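Local coordinates for rhamnogalacturonan endolyase YesW (PDB 2ZUX), which cleaves the backbone of type I rhamnogalacturonan in plant cell-wall pectin by endo-type elimination, releasing oligosaccharides, and needs calcium or manganese for activity, at residues A[305-313]-A[346-354]; A[269-277]-A[328-339]. One frame throughout, in Å; residues are numbered along the deposited sequence.

Contact 1 (A[305-313]-A[346-354]). With CA (calcium ion), chain K.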
loop_
_atom_site.group_PDB
_atom_site.type_symbol
_atom_site.label_atom_id
_atom_site.label_comp_id
_atom_site.label_asym_id
_atom_site.label_seq_id
_atom_site.Cartn_x
_atom_site.Cartn_y
_atom_site.Cartn_z
ATOM N N SER A 305 -6.698 13.134 -18.624
ATOM C CA SER A 305 -6.832 14.581 -18.496
ATOM C C SER A 305 -6.136 15.093 -17.242
ATOM O O SER A 305 -6.146 14.429 -16.204
ATOM C CB SER A 305 -8.309 14.986 -18.480
ATOM O OG SER A 305 -9.008 14.365 -17.418
ATOM N N LYS A 306 -5.517 16.264 -17.349
ATOM C CA LYS A 306 -4.875 16.902 -16.203
ATOM C C LYS A 306 -5.880 17.787 -15.468
ATOM O O LYS A 306 -6.602 18.568 -16.096
ATOM C CB LYS A 306 -3.662 17.709 -16.654
ATOM C CG LYS A 306 -2.917 18.379 -15.513
ATOM C CD LYS A 306 -1.626 19.025 -15.980
ATOM C CE LYS A 306 -1.883 20.319 -16.741
ATOM N NZ LYS A 306 -0.629 21.089 -16.930
ATOM N N LEU A 307 -5.925 17.672 -14.142
ATOM C CA LEU A 307 -6.918 18.370 -13.327
ATOM C C LEU A 307 -6.365 19.617 -12.654
ATOM O O LEU A 307 -7.022 20.660 -12.629
ATOM C CB LEU A 307 -7.478 17.438 -12.253
ATOM C CG LEU A 307 -8.069 16.105 -12.716
ATOM C CD1 LEU A 307 -8.502 15.317 -11.501
ATOM C CD2 LEU A 307 -9.238 16.297 -13.690
ATOM N N TRP A 308 -5.170 19.502 -12.078
ATOM C CA TRP A 308 -4.520 20.624 -11.409
ATOM C C TRP A 308 -3.052 20.362 -11.175
ATOM O O TRP A 308 -2.593 19.225 -11.304
ATOM C CB TRP A 308 -5.223 20.990 -10.090
ATOM C CG TRP A 308 -5.489 19.900 -9.061
ATOM C CD1 TRP A 308 -6.713 19.423 -8.700
ATOM C CD2 TRP A 308 -4.536 19.235 -8.194
ATOM N NE1 TRP A 308 -6.596 18.503 -7.691
ATOM C CE2 TRP A 308 -5.275 18.365 -7.361
ATOM C CE3 TRP A 308 -3.141 19.291 -8.042
ATOM C CZ2 TRP A 308 -4.670 17.543 -6.401
ATOM C CZ3 TRP A 308 -2.539 18.465 -7.080
ATOM C CH2 TRP A 308 -3.306 17.608 -6.277
ATOM N N THR A 309 -2.340 21.430 -10.828
ATOM C CA THR A 309 -0.928 21.405 -10.476
ATOM C C THR A 309 -0.722 22.236 -9.213
ATOM O O THR A 309 -1.272 23.330 -9.100
ATOM C CB THR A 309 -0.083 22.030 -11.606
ATOM O OG1 THR A 309 -0.259 21.275 -12.805
ATOM C CG2 THR A 309 1.407 22.047 -11.257
ATOM N N LEU A 310 0.039 21.708 -8.256
ATOM C CA LEU A 310 0.596 22.514 -7.171
ATOM C C LEU A 310 2.100 22.584 -7.391
ATOM O O LEU A 310 2.757 21.554 -7.539
ATOM C CB LEU A 310 0.290 21.917 -5.797
ATOM C CG LEU A 310 0.841 22.746 -4.627
ATOM C CD1 LEU A 310 0.272 24.165 -4.607
ATOM C CD2 LEU A 310 0.550 22.065 -3.318
ATOM N N ASP A 311 2.638 23.797 -7.421
ATOM C CA ASP A 311 4.043 24.019 -7.704
ATOM C C ASP A 311 4.600 24.972 -6.650
ATOM O O ASP A 311 4.204 26.138 -6.601
ATOM C CB ASP A 311 4.173 24.601 -9.118
ATOM C CG ASP A 311 5.613 24.842 -9.551
ATOM O OD1 ASP A 311 6.547 24.793 -8.724
ATOM O OD2 ASP A 311 5.803 25.097 -10.758
ATOM N N SER A 312 5.493 24.483 -5.793
ATOM C CA SER A 312 6.029 25.305 -4.710
ATOM C C SER A 312 6.833 26.508 -5.207
ATOM O O SER A 312 7.036 27.465 -4.458
ATOM C CB SER A 312 6.884 24.462 -3.766
ATOM O OG SER A 312 8.074 24.027 -4.398
ATOM N N SER A 313 7.287 26.458 -6.461
ATOM C CA SER A 313 8.120 27.522 -7.029
ATOM C C SER A 313 7.298 28.716 -7.510
ATOM O O SER A 313 7.862 29.758 -7.845
ATOM C CB SER A 313 9.007 26.982 -8.156
ATOM O OG SER A 313 8.268 26.749 -9.340
ATOM N N MET A 346 3.286 18.655 5.065
ATOM C CA MET A 346 2.288 19.544 4.473
ATOM C C MET A 346 1.068 18.758 3.997
ATOM O O MET A 346 1.082 17.521 3.969
ATOM C CB MET A 346 2.904 20.363 3.336
ATOM C CG MET A 346 3.130 19.566 2.077
ATOM S SD MET A 346 4.127 20.466 0.896
ATOM C CE MET A 346 3.367 19.991 -0.662
ATOM N N ALA A 347 0.015 19.478 3.635
ATOM C CA ALA A 347 -1.184 18.844 3.110
ATOM C C ALA A 347 -1.694 19.657 1.945
ATOM O O ALA A 347 -1.544 20.893 1.922
ATOM C CB ALA A 347 -2.245 18.713 4.173
ATOM N N VAL A 348 -2.286 18.955 0.980
ATOM C CA VAL A 348 -2.799 19.544 -0.248
ATOM C C VAL A 348 -4.271 19.180 -0.355
ATOM O O VAL A 348 -4.647 18.025 -0.156
ATOM C CB VAL A 348 -2.016 19.020 -1.474
ATOM C CG1 VAL A 348 -2.547 19.622 -2.783
ATOM C CG2 VAL A 348 -0.532 19.311 -1.313
ATOM N N ASP A 349 -5.093 20.180 -0.673
ATOM C CA ASP A 349 -6.540 20.007 -0.769
ATOM C C ASP A 349 -6.931 19.267 -2.042
ATOM O O ASP A 349 -6.115 19.091 -2.951
ATOM C CB ASP A 349 -7.208 21.385 -0.704
ATOM C CG ASP A 349 -8.588 21.354 -0.084
ATOM O OD1 ASP A 349 -9.126 20.272 0.236
ATOM O OD2 ASP A 349 -9.140 22.462 0.095
ATOM N N HIS A 350 -8.200 18.862 -2.107
ATOM C CA HIS A 350 -8.705 18.066 -3.220
ATOM C C HIS A 350 -8.639 18.803 -4.561
ATOM O O HIS A 350 -8.703 18.178 -5.616
ATOM C CB HIS A 350 -10.147 17.642 -2.931
ATOM C CG HIS A 350 -11.122 18.775 -2.963
ATOM N ND1 HIS A 350 -11.511 19.464 -1.835
ATOM C CD2 HIS A 350 -11.773 19.352 -4.001
ATOM C CE1 HIS A 350 -12.369 20.411 -2.175
ATOM N NE2 HIS A 350 -12.539 20.368 -3.485
ATOM N N ASP A 351 -8.527 20.132 -4.505
ATOM C CA ASP A 351 -8.442 20.974 -5.692
ATOM C C ASP A 351 -7.012 21.432 -6.001
ATOM O O ASP A 351 -6.798 22.294 -6.858
ATOM C CB ASP A 351 -9.350 22.197 -5.533
ATOM C CG ASP A 351 -8.948 23.080 -4.370
ATOM O OD1 ASP A 351 -8.026 22.721 -3.602
ATOM O OD2 ASP A 351 -9.569 24.151 -4.208
ATOM N N GLY A 352 -6.039 20.858 -5.294
ATOM C CA GLY A 352 -4.635 21.161 -5.540
ATOM C C GLY A 352 -4.073 22.337 -4.781
ATOM O O GLY A 352 -2.903 22.675 -4.945
ATOM N N LYS A 353 -4.897 22.970 -3.948
ATOM C CA LYS A 353 -4.425 24.103 -3.166
ATOM C C LYS A 353 -3.689 23.629 -1.921
ATOM O O LYS A 353 -4.145 22.717 -1.234
ATOM C CB LYS A 353 -5.588 25.039 -2.789
ATOM C CG LYS A 353 -6.259 25.732 -3.986
ATOM C CD LYS A 353 -5.270 26.604 -4.771
ATOM C CE LYS A 353 -5.929 27.366 -5.920
ATOM N NZ LYS A 353 -6.688 26.500 -6.866
ATOM N N GLY A 354 -2.550 24.251 -1.628
ATOM C CA GLY A 354 -1.846 23.951 -0.391
ATOM C C GLY A 354 -2.718 24.311 0.796
ATOM O O GLY A 354 -3.293 25.404 0.829
HETATM CA CA CA K . -11.279 19.462 0.741
HETATM O O HOH W 1 -2.577 24.385 -7.008
#
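The indole of W308 lies against the turn 349-352, one face laid on its peptide backbone. G352 CA sits over the centre of the six-membered ring, 3.3 Å from the centroid and close to its normal, a CH-pi contact. D351 C covers the same face nearer the rim, 3.4 Å from W308 CD1. At the ring edge, W308 NE1 donates to H350 O (3.0 Å), which is tilted somewhat from the ring plane. This bond is bent, with 140° at the hydrogen, and reaches the carbonyl from above its plane. At the far end of the indole, CH2 approaches V348 CG1 obliquely; L275, A296 and I341 also touch the indole. The H350 imidazole presents its edge to an in-plane calcium ion, bound by H350 ND1 at 2.6 Å and by D349 OD1, with D334, D336 and E340.

This type I turn with a G1 bulge closes the hairpin between strands 346-348 and 354-357 of one propeller blade, while W308 and L310 belong to the edge strand 303-311 of the preceding blade. G352 adopts a positive phi of 88°, and a CB there would clash with W308 CD2. Strand 303-311 also sends in L310, whose CG stands anti to the backbone N (chi1 -179°) and brings CD2 tip to tip against V348 CG2 at 3.6 Å. L310 CB rests on G352 O at 3.4 Å. The same oxygen accepts a hydrogen bond from a water, which donates to T309 O as well (2.7 Å to each) and bridges the two backbones.

Contact 2 (A[269-277]-A[328-339]). With CA (calcium ion), chain L; CA (calcium ion), chain K.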
loop_
_atom_site.group_PDB
_atom_site.type_symbol
_atom_site.label_atom_id
_atom_site.label_comp_id
_atom_site.label_asym_id
_atom_site.label_seq_id
_atom_site.Cartn_x
_atom_site.Cartn_y
_atom_site.Cartn_z
ATOM N N LEU A 269 6.728 10.387 -5.946
ATOM C CA LEU A 269 5.670 9.675 -5.224
ATOM C C LEU A 269 4.446 9.631 -6.129
ATOM O O LEU A 269 4.423 10.260 -7.191
ATOM C CB LEU A 269 5.344 10.343 -3.880
ATOM C CG LEU A 269 6.498 10.542 -2.898
ATOM C CD1 LEU A 269 6.062 11.473 -1.769
ATOM C CD2 LEU A 269 6.977 9.194 -2.369
ATOM N N ALA A 270 3.443 8.857 -5.738
ATOM C CA ALA A 270 2.220 8.760 -6.521
ATOM C C ALA A 270 1.121 8.259 -5.625
ATOM O O ALA A 270 1.377 7.689 -4.559
ATOM C CB ALA A 270 2.404 7.824 -7.730
ATOM N N GLY A 271 -0.119 8.462 -6.056
ATOM C CA GLY A 271 -1.255 7.999 -5.294
ATOM C C GLY A 271 -2.531 7.944 -6.098
ATOM O O GLY A 271 -2.602 8.461 -7.215
ATOM N N ILE A 272 -3.527 7.287 -5.514
ATOM C CA ILE A 272 -4.914 7.368 -5.973
ATOM C C ILE A 272 -5.697 8.161 -4.932
ATOM O O ILE A 272 -5.595 7.892 -3.739
ATOM C CB ILE A 272 -5.539 5.966 -6.117
ATOM C CG1 ILE A 272 -4.777 5.105 -7.143
ATOM C CG2 ILE A 272 -7.021 6.068 -6.464
ATOM C CD1 ILE A 272 -4.804 5.596 -8.584
ATOM N N ALA A 273 -6.466 9.150 -5.392
ATOM C CA ALA A 273 -7.243 10.024 -4.511
ATOM C C ALA A 273 -8.603 10.313 -5.136
ATOM O O ALA A 273 -8.679 10.603 -6.326
ATOM C CB ALA A 273 -6.507 11.326 -4.288
ATOM N N TYR A 274 -9.661 10.258 -4.330
ATOM C CA TYR A 274 -11.008 10.585 -4.813
ATOM C C TYR A 274 -11.232 12.088 -4.647
ATOM O O TYR A 274 -11.939 12.537 -3.735
ATOM C CB TYR A 274 -12.069 9.770 -4.066
ATOM C CG TYR A 274 -12.135 8.312 -4.474
ATOM C CD1 TYR A 274 -13.342 7.747 -4.898
ATOM C CD2 TYR A 274 -10.998 7.497 -4.460
ATOM C CE1 TYR A 274 -13.414 6.409 -5.281
ATOM C CE2 TYR A 274 -11.062 6.158 -4.844
ATOM C CZ TYR A 274 -12.269 5.623 -5.254
ATOM O OH TYR A 274 -12.336 4.308 -5.628
ATOM N N LEU A 275 -10.616 12.854 -5.544
ATOM C CA LEU A 275 -10.647 14.318 -5.479
ATOM C C LEU A 275 -12.042 14.899 -5.660
ATOM O O LEU A 275 -12.346 15.967 -5.113
ATOM C CB LEU A 275 -9.687 14.911 -6.510
ATOM C CG LEU A 275 -8.233 14.430 -6.425
ATOM C CD1 LEU A 275 -7.458 14.913 -7.626
ATOM C CD2 LEU A 275 -7.578 14.875 -5.127
ATOM N N ASP A 276 -12.881 14.187 -6.406
ATOM C CA ASP A 276 -14.264 14.624 -6.619
ATOM C C ASP A 276 -15.253 13.978 -5.643
ATOM O O ASP A 276 -16.454 14.240 -5.709
ATOM C CB ASP A 276 -14.695 14.462 -8.094
ATOM C CG ASP A 276 -14.840 13.013 -8.532
ATOM O OD1 ASP A 276 -14.922 12.121 -7.673
ATOM O OD2 ASP A 276 -14.891 12.779 -9.761
ATOM N N GLY A 277 -14.746 13.146 -4.732
ATOM C CA GLY A 277 -15.562 12.517 -3.696
ATOM C C GLY A 277 -16.334 11.286 -4.133
ATOM O O GLY A 277 -17.037 10.678 -3.324
ATOM N N LEU A 328 3.538 9.184 1.340
ATOM C CA LEU A 328 2.411 10.096 1.511
ATOM C C LEU A 328 1.203 9.297 1.994
ATOM O O LEU A 328 1.237 8.065 2.016
ATOM C CB LEU A 328 2.106 10.863 0.213
ATOM C CG LEU A 328 1.956 10.129 -1.120
ATOM C CD1 LEU A 328 0.730 9.221 -1.167
ATOM C CD2 LEU A 328 1.895 11.139 -2.254
ATOM N N SER A 329 0.154 9.997 2.405
ATOM C CA SER A 329 -1.126 9.368 2.708
ATOM C C SER A 329 -2.225 10.118 1.978
ATOM O O SER A 329 -2.034 11.261 1.552
ATOM C CB SER A 329 -1.436 9.407 4.201
ATOM O OG SER A 329 -0.383 8.878 4.996
ATOM N N ILE A 330 -3.376 9.464 1.837
ATOM C CA ILE A 330 -4.537 10.054 1.169
ATOM C C ILE A 330 -5.757 9.767 2.020
ATOM O O ILE A 330 -6.019 8.613 2.360
ATOM C CB ILE A 330 -4.775 9.421 -0.222
ATOM C CG1 ILE A 330 -3.507 9.420 -1.076
ATOM C CG2 ILE A 330 -5.939 10.120 -0.932
ATOM C CD1 ILE A 330 -3.115 10.764 -1.601
ATOM N N ALA A 331 -6.513 10.808 2.351
ATOM C CA ALA A 331 -7.688 10.645 3.198
ATOM C C ALA A 331 -8.565 11.870 3.107
ATOM O O ALA A 331 -8.079 12.979 2.867
ATOM C CB ALA A 331 -7.282 10.413 4.656
ATOM N N ASP A 332 -9.857 11.678 3.349
ATOM C CA ASP A 332 -10.754 12.810 3.523
ATOM C C ASP A 332 -10.579 13.292 4.956
ATOM O O ASP A 332 -11.096 12.683 5.896
ATOM C CB ASP A 332 -12.201 12.400 3.252
ATOM C CG ASP A 332 -13.188 13.520 3.541
ATOM O OD1 ASP A 332 -12.773 14.691 3.627
ATOM O OD2 ASP A 332 -14.391 13.220 3.686
ATOM N N VAL A 333 -9.824 14.372 5.123
ATOM C CA VAL A 333 -9.484 14.869 6.453
ATOM C C VAL A 333 -10.426 15.971 6.925
ATOM O O VAL A 333 -10.542 16.207 8.118
ATOM C CB VAL A 333 -8.018 15.389 6.531
ATOM C CG1 VAL A 333 -7.029 14.289 6.149
ATOM C CG2 VAL A 333 -7.816 16.656 5.677
ATOM N N ASP A 334 -11.086 16.645 5.986
ATOM C CA ASP A 334 -11.902 17.820 6.323
ATOM C C ASP A 334 -13.408 17.555 6.284
ATOM O O ASP A 334 -14.206 18.465 6.524
ATOM C CB ASP A 334 -11.504 19.037 5.463
ATOM C CG ASP A 334 -11.665 18.792 3.977
ATOM O OD1 ASP A 334 -12.292 17.780 3.609
ATOM O OD2 ASP A 334 -11.164 19.607 3.167
ATOM N N GLY A 335 -13.789 16.318 5.970
ATOM C CA GLY A 335 -15.180 15.879 6.047
ATOM C C GLY A 335 -16.083 16.216 4.868
ATOM O O GLY A 335 -17.304 16.041 4.964
ATOM N N ASP A 336 -15.504 16.684 3.762
ATOM C CA ASP A 336 -16.300 17.053 2.579
ATOM C C ASP A 336 -16.537 15.883 1.602
ATOM O O ASP A 336 -17.126 16.074 0.531
ATOM C CB ASP A 336 -15.700 18.285 1.863
ATOM C CG ASP A 336 -14.307 18.034 1.298
ATOM O OD1 ASP A 336 -13.864 16.867 1.294
ATOM O OD2 ASP A 336 -13.634 19.004 0.877
ATOM N N GLY A 337 -16.072 14.685 1.966
ATOM C CA GLY A 337 -16.219 13.486 1.128
ATOM C C GLY A 337 -15.109 13.305 0.101
ATOM O O GLY A 337 -14.958 12.234 -0.490
ATOM N N LYS A 338 -14.334 14.367 -0.097
ATOM C CA LYS A 338 -13.274 14.413 -1.095
ATOM C C LYS A 338 -11.923 14.190 -0.425
ATOM O O LYS A 338 -11.700 14.633 0.701
ATOM C CB LYS A 338 -13.299 15.764 -1.799
ATOM C CG LYS A 338 -14.654 16.084 -2.416
ATOM C CD LYS A 338 -14.669 17.449 -3.066
ATOM C CE LYS A 338 -16.038 17.745 -3.673
ATOM N NZ LYS A 338 -17.090 17.904 -2.628
ATOM N N ASP A 339 -11.023 13.497 -1.113
ATOM C CA ASP A 339 -9.710 13.188 -0.543
ATOM C C ASP A 339 -8.725 14.337 -0.622
ATOM O O ASP A 339 -8.622 15.028 -1.631
ATOM C CB ASP A 339 -9.103 11.955 -1.220
ATOM C CG ASP A 339 -9.789 10.672 -0.820
ATOM O OD1 ASP A 339 -10.308 10.595 0.318
ATOM O OD2 ASP A 339 -9.818 9.742 -1.645
HETATM CA CA CA L . -12.009 16.251 2.146
HETATM CA CA CA K . -11.279 19.462 0.741
HETATM O O HOH W 2 -18.176 11.243 -0.966
#
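Y274 and D339 lie side by side and point the same way, ring and carboxylate planes 75° apart. In D339, CG is anti to the carbonyl carbon (chi1 -72°), which brings OD2 to the Y274 amide; Y274 N meets it on the anti side at 2.7 Å, 22° out of the carboxylate plane. D339 N returns a nearly straight bond to Y274 O (2.9 Å), which G277 N meets from the opposite carbonyl face. D339 OD1 salt-bridges R3, and Y274 OH bonds Q4 O. Replacing D339 with an alanine would probably leave Y274 N without its acceptor and R3 without its charge partner.

Where the blades pack, I330 CG2 stands anti to the backbone N, which sets it against A273 CB and I272 O (3.6 Å to each); L328 CD2 meets L269 CB at 3.9 Å. K338 lays its aliphatic chain along the turn, CD 3.4 Å from L275 O, before bending at chi4. Its carbonyl oxygen binds calcium with D332, D334 and D336 of the DxDxDG loop and E340. The paired bonds of D339 thus tie the turn 274-277 to the residue after a calcium ligand, linking blade packing to a metal-ordered loop.

Both contacts join the same two neighbouring propeller blades, 268-311 and 329-357, but through opposite edge strands of the first. Contact 2 uses its first strand, 268-273, and is the more deeply buried; contact 1 uses its last, 303-311, lies farther from the centre of the chain and is only partly buried. The chemistry follows: contact 2 combines aliphatic packing, D339-backbone bonds and a calcium-binding loop, whereas contact 1 rests on an indole against peptide and a bridging water. They meet at the calcium ion shared by D334 and D336 of contact 2 and D349 and H350 of contact 1, and, separately, H350 CB packs on D339 O.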